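Cutm, flavoprotein of carbon monoxide dehydrogenase (Hydrogenophaga pseudoflava, PDB 1FFV) binds FAD and, as the flavoprotein subunit of carbon monoxide dehydrogenase, probably relays electrons released when carbon monoxide is oxidised. Local coordinates at residues L91-E96 and A199-K204; H135-L138 and G143-T146. One frame throughout, in Å; residues are numbered along the deposited sequence.

In the fold
Contact 1 joins the two family regions of this flavoprotein, whereas contact 2 stays within the FAD-binding one. Contact 2 is local: a hairpin made by strands 135-140 and 143-148. Contact 1 is long-range, setting a short helix of the FAD-binding region against a strand of the C-terminal one. Along the chain, contact 2 is nested inside the loop that contact 1 closes. Their centres lie 23 Å apart and their nearest atoms about 9 Å, so they do not touch. The side chain of Leu138 in contact 2 is about 7 Å from the bound FAD, that of Leu93 in contact 1 about 13 Å.

Contact 1 of 2, residues L91-E96 and A199-K204; sequences LPLLAE and AVVMRK
Leu93 and Val201 meet methyl to methyl, and nearly all of this small, buried contact rests on that meeting. The apolar part comes down to Leu93 CD1, which lies 3.7 Å from Val201 CG2. The leucine side chain springs from its helix toward the strand, with CG swung to the side of CA remote from the backbone N (chi1 -151°), and its CD1 branch does the touching. On the valine, CG1 is the branch anti to the backbone N (chi1 -180°), which leaves CG2 beside that nitrogen and facing the leucine; the two side chains meet at a slant.

Contact with the strand backbone is looser still. Leu93 CD1 sits 4.2 Å from Val200 O, a van der Waals neighbour of the carbonyl and no more. With CA atoms of Leu93 and Val201 8.2 Å apart, the two backbones are spaced by side chains.

The polar backbone groups of both segments bond elsewhere: within the helix on one side, to neighbouring strands on the other. Leu91 occupies the N-cap position of the short helix, whose first turn is closed by the bond from Glu96 N to Pro92 O at 3.1 Å. In the strand, Val200 pairs with Ala182 and Val201 with Arg213 of the adjoining strands.

The contact thus joins the FAD-binding family region to the C-terminal one through the antiparallel sheet of the latter. Helix 92-97 lies against one side of strand 196-205, where Trp181 of strand 180-186 also touches Pro92, Leu93 and Glu96, while Val132 packs on Leu93 and Thr179 on Val201. Val200 points away from this helix and packs on Ala278 and Ala282 of helix 264-285, which places the strand between the two helices.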
loop_
_atom_site.group_PDB
_atom_site.type_symbol
_atom_site.label_atom_id
_atom_site.label_comp_id
_atom_site.label_asym_id
_atom_site.label_seq_id
_atom_site.Cartn_x
_atom_site.Cartn_y
_atom_site.Cartn_z
ATOM N N LEU C 91 11.120 27.501 -52.056
ATOM C CA LEU C 91 10.504 28.495 -51.173
ATOM C C LEU C 91 11.245 28.512 -49.843
ATOM O O LEU C 91 10.656 28.246 -48.791
ATOM C CB LEU C 91 9.036 28.133 -50.912
ATOM C CG LEU C 91 8.149 27.769 -52.105
ATOM C CD1 LEU C 91 6.791 27.284 -51.620
ATOM C CD2 LEU C 91 8.009 28.965 -53.035
ATOM N N PRO C 92 12.552 28.824 -49.865
ATOM C CA PRO C 92 13.357 28.862 -48.637
ATOM C C PRO C 92 12.741 29.632 -47.472
ATOM O O PRO C 92 12.973 29.287 -46.310
ATOM C CB PRO C 92 14.679 29.477 -49.106
ATOM C CG PRO C 92 14.303 30.228 -50.363
ATOM C CD PRO C 92 13.340 29.292 -51.017
ATOM N N LEU C 93 11.933 30.644 -47.786
ATOM C CA LEU C 93 11.268 31.462 -46.766
ATOM C C LEU C 93 10.362 30.623 -45.870
ATOM O O LEU C 93 10.421 30.735 -44.649
ATOM C CB LEU C 93 10.409 32.544 -47.421
ATOM C CG LEU C 93 10.131 33.883 -46.727
ATOM C CD1 LEU C 93 8.798 34.417 -47.226
ATOM C CD2 LEU C 93 10.113 33.788 -45.221
ATOM N N LEU C 94 9.505 29.806 -46.480
ATOM C CA LEU C 94 8.568 28.982 -45.718
ATOM C C LEU C 94 9.263 27.964 -44.827
ATOM O O LEU C 94 8.865 27.765 -43.676
ATOM C CB LEU C 94 7.576 28.282 -46.648
ATOM C CG LEU C 94 6.660 29.187 -47.478
ATOM C CD1 LEU C 94 5.588 28.339 -48.149
ATOM C CD2 LEU C 94 6.017 30.253 -46.594
ATOM N N ALA C 95 10.328 27.365 -45.348
ATOM C CA ALA C 95 11.087 26.361 -44.613
ATOM C C ALA C 95 11.765 26.947 -43.373
ATOM O O ALA C 95 11.734 26.349 -42.299
ATOM C CB ALA C 95 12.116 25.709 -45.529
ATOM N N GLU C 96 12.352 28.127 -43.517
ATOM C CA GLU C 96 13.037 28.767 -42.399
ATOM C C GLU C 96 12.090 29.405 -41.396
ATOM O O GLU C 96 12.304 29.311 -40.192
ATOM C CB GLU C 96 14.038 29.806 -42.913
ATOM C CG GLU C 96 15.312 29.201 -43.482
ATOM C CD GLU C 96 16.098 28.413 -42.438
ATOM O OE1 GLU C 96 16.590 29.026 -41.455
ATOM O OE2 GLU C 96 16.224 27.178 -42.608
ATOM N N ALA C 199 7.023 39.722 -42.829
ATOM C CA ALA C 199 7.451 38.807 -43.878
ATOM C C ALA C 199 7.752 39.636 -45.123
ATOM O O ALA C 199 6.991 40.544 -45.474
ATOM C CB ALA C 199 6.354 37.785 -44.172
ATOM N N VAL C 200 8.871 39.324 -45.774
ATOM C CA VAL C 200 9.297 40.027 -46.980
ATOM C C VAL C 200 9.868 39.094 -48.047
ATOM O O VAL C 200 10.599 38.150 -47.742
ATOM C CB VAL C 200 10.409 41.071 -46.660
ATOM C CG1 VAL C 200 11.117 41.513 -47.946
ATOM C CG2 VAL C 200 9.825 42.285 -45.965
ATOM N N VAL C 201 9.506 39.366 -49.297
ATOM C CA VAL C 201 10.030 38.644 -50.452
ATOM C C VAL C 201 10.362 39.773 -51.423
ATOM O O VAL C 201 9.531 40.661 -51.647
ATOM C CB VAL C 201 8.995 37.698 -51.109
ATOM C CG1 VAL C 201 9.631 36.988 -52.295
ATOM C CG2 VAL C 201 8.490 36.668 -50.107
ATOM N N MET C 202 11.590 39.790 -51.935
ATOM C CA MET C 202 11.994 40.839 -52.865
ATOM C C MET C 202 12.997 40.394 -53.927
ATOM O O MET C 202 13.728 39.417 -53.750
ATOM C CB MET C 202 12.555 42.059 -52.111
ATOM C CG MET C 202 13.985 41.918 -51.600
ATOM S SD MET C 202 14.592 43.406 -50.731
ATOM C CE MET C 202 15.091 44.341 -52.028
ATOM N N ARG C 203 12.989 41.107 -55.046
ATOM C CA ARG C 203 13.904 40.838 -56.144
ATOM C C ARG C 203 14.696 42.106 -56.409
ATOM O O ARG C 203 14.216 43.219 -56.178
ATOM C CB ARG C 203 13.163 40.385 -57.404
ATOM C CG ARG C 203 12.967 38.879 -57.504
ATOM C CD ARG C 203 12.186 38.503 -58.758
ATOM N NE ARG C 203 10.843 38.041 -58.420
ATOM C CZ ARG C 203 9.722 38.453 -59.003
ATOM N NH1 ARG C 203 9.750 39.348 -59.982
ATOM N NH2 ARG C 203 8.559 37.998 -58.562
ATOM N N LYS C 204 15.914 41.916 -56.896
ATOM C CA LYS C 204 16.840 43.004 -57.168
ATOM C C LYS C 204 17.203 43.080 -58.648
ATOM O O LYS C 204 17.146 42.082 -59.370
ATOM C CB LYS C 204 18.082 42.786 -56.291
ATOM C CG LYS C 204 19.371 43.462 -56.704
ATOM C CD LYS C 204 20.523 42.962 -55.826
#

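Contact 2 of 2, residues H135-L138 and G143-T146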
loop_
_atom_site.group_PDB
_atom_site.type_symbol
_atom_site.label_atom_id
_atom_site.label_comp_id
_atom_site.label_asym_id
_atom_site.label_seq_id
_atom_site.Cartn_x
_atom_site.Cartn_y
_atom_site.Cartn_z
ATOM N N HIS C 135 -1.895 31.060 -53.135
ATOM C CA HIS C 135 -3.300 30.976 -53.486
ATOM C C HIS C 135 -3.800 29.689 -52.847
ATOM O O HIS C 135 -3.059 28.714 -52.731
ATOM C CB HIS C 135 -3.494 30.949 -55.000
ATOM C CG HIS C 135 -3.274 32.275 -55.659
ATOM N ND1 HIS C 135 -2.018 32.795 -55.887
ATOM C CD2 HIS C 135 -4.152 33.187 -56.136
ATOM C CE1 HIS C 135 -2.131 33.972 -56.478
ATOM N NE2 HIS C 135 -3.416 34.232 -56.642
ATOM N N PHE C 136 -5.045 29.706 -52.395
ATOM C CA PHE C 136 -5.621 28.557 -51.721
ATOM C C PHE C 136 -6.774 27.922 -52.491
ATOM O O PHE C 136 -7.707 28.607 -52.897
ATOM C CB PHE C 136 -6.108 28.984 -50.334
ATOM C CG PHE C 136 -5.100 29.786 -49.553
ATOM C CD1 PHE C 136 -3.767 29.389 -49.487
ATOM C CD2 PHE C 136 -5.484 30.956 -48.898
ATOM C CE1 PHE C 136 -2.831 30.145 -48.784
ATOM C CE2 PHE C 136 -4.553 31.723 -48.189
ATOM C CZ PHE C 136 -3.228 31.316 -48.135
ATOM N N VAL C 137 -6.720 26.603 -52.650
ATOM C CA VAL C 137 -7.764 25.853 -53.347
ATOM C C VAL C 137 -8.815 25.365 -52.344
ATOM O O VAL C 137 -8.487 24.636 -51.407
ATOM C CB VAL C 137 -7.165 24.651 -54.089
ATOM C CG1 VAL C 137 -8.246 23.882 -54.811
ATOM C CG2 VAL C 137 -6.111 25.127 -55.071
ATOM N N LEU C 138 -10.068 25.778 -52.541
ATOM C CA LEU C 138 -11.175 25.404 -51.651
ATOM C C LEU C 138 -12.202 24.506 -52.335
ATOM O O LEU C 138 -12.670 24.807 -53.436
ATOM C CB LEU C 138 -11.903 26.653 -51.148
ATOM C CG LEU C 138 -11.061 27.863 -50.750
ATOM C CD1 LEU C 138 -11.958 28.965 -50.192
ATOM C CD2 LEU C 138 -10.005 27.448 -49.736
ATOM N N GLY C 143 -17.894 22.374 -56.171
ATOM C CA GLY C 143 -16.626 22.195 -56.849
ATOM C C GLY C 143 -15.479 22.913 -56.169
ATOM O O GLY C 143 -15.497 23.135 -54.959
ATOM N N ARG C 144 -14.469 23.268 -56.950
ATOM C CA ARG C 144 -13.309 23.954 -56.414
ATOM C C ARG C 144 -13.217 25.398 -56.875
ATOM O O ARG C 144 -13.776 25.772 -57.906
ATOM C CB ARG C 144 -12.029 23.194 -56.774
ATOM C CG ARG C 144 -11.938 21.843 -56.094
ATOM C CD ARG C 144 -10.612 21.166 -56.339
ATOM N NE ARG C 144 -10.513 19.925 -55.575
ATOM C CZ ARG C 144 -9.403 19.207 -55.441
ATOM N NH1 ARG C 144 -8.273 19.593 -56.018
ATOM N NH2 ARG C 144 -9.420 18.099 -54.714
ATOM N N ARG C 145 -12.545 26.215 -56.070
ATOM C CA ARG C 145 -12.337 27.625 -56.364
ATOM C C ARG C 145 -11.008 27.987 -55.727
ATOM O O ARG C 145 -10.646 27.443 -54.677
ATOM C CB ARG C 145 -13.458 28.493 -55.771
ATOM C CG ARG C 145 -13.433 28.619 -54.251
ATOM C CD ARG C 145 -14.730 29.165 -53.682
ATOM N NE ARG C 145 -14.665 30.590 -53.378
ATOM C CZ ARG C 145 -14.906 31.129 -52.179
ATOM N NH1 ARG C 145 -15.224 30.375 -51.135
ATOM N NH2 ARG C 145 -14.882 32.445 -52.040
ATOM N N THR C 146 -10.249 28.847 -56.393
ATOM C CA THR C 146 -8.970 29.276 -55.863
ATOM C C THR C 146 -9.031 30.756 -55.520
ATOM O O THR C 146 -9.502 31.571 -56.317
ATOM C CB THR C 146 -7.821 29.009 -56.851
ATOM O OG1 THR C 146 -7.730 27.602 -57.095
ATOM C CG2 THR C 146 -6.500 29.491 -56.274
#
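Leu138 and Arg145 face each other as an antiparallel hydrogen-bonded pair. Leu138 N gives Arg145 O an almost straight bond of 2.8 Å (178° at the hydrogen), and Arg145 N returns one of 3.0 Å to Leu138 O, more bent at 143°. On the face of the sheet that both share, the two side chains cross at an angle. Arg145 starts with CG between its backbone N and carbonyl carbon (chi1 71°) and bends at chi3, bringing NH1 within 3.7 Å of Leu138 CD1, while the same NH1 forms a salt bridge with Glu165. A serine in place of Arg145 would probably leave Glu165 without its salt-bridge partner and Leu138 CD1 without the guanidinium beside it.

The two strands form a beta hairpin, with 143-148 the outermost strand of its sheet within this chain and 135-140 bonded on its far side to strand 166-173. Thr146, second only to Leu138 in buried surface, sits in a non-hydrogen-bonded pair with Val137 on the opposite face from Leu138. Its OG1 lies 3.6 Å from Val137 CG2, its CG2 equally close to His135 CB. In the backbone, Thr146 CA makes a CH...O contact of 3.3 Å with Phe136 O.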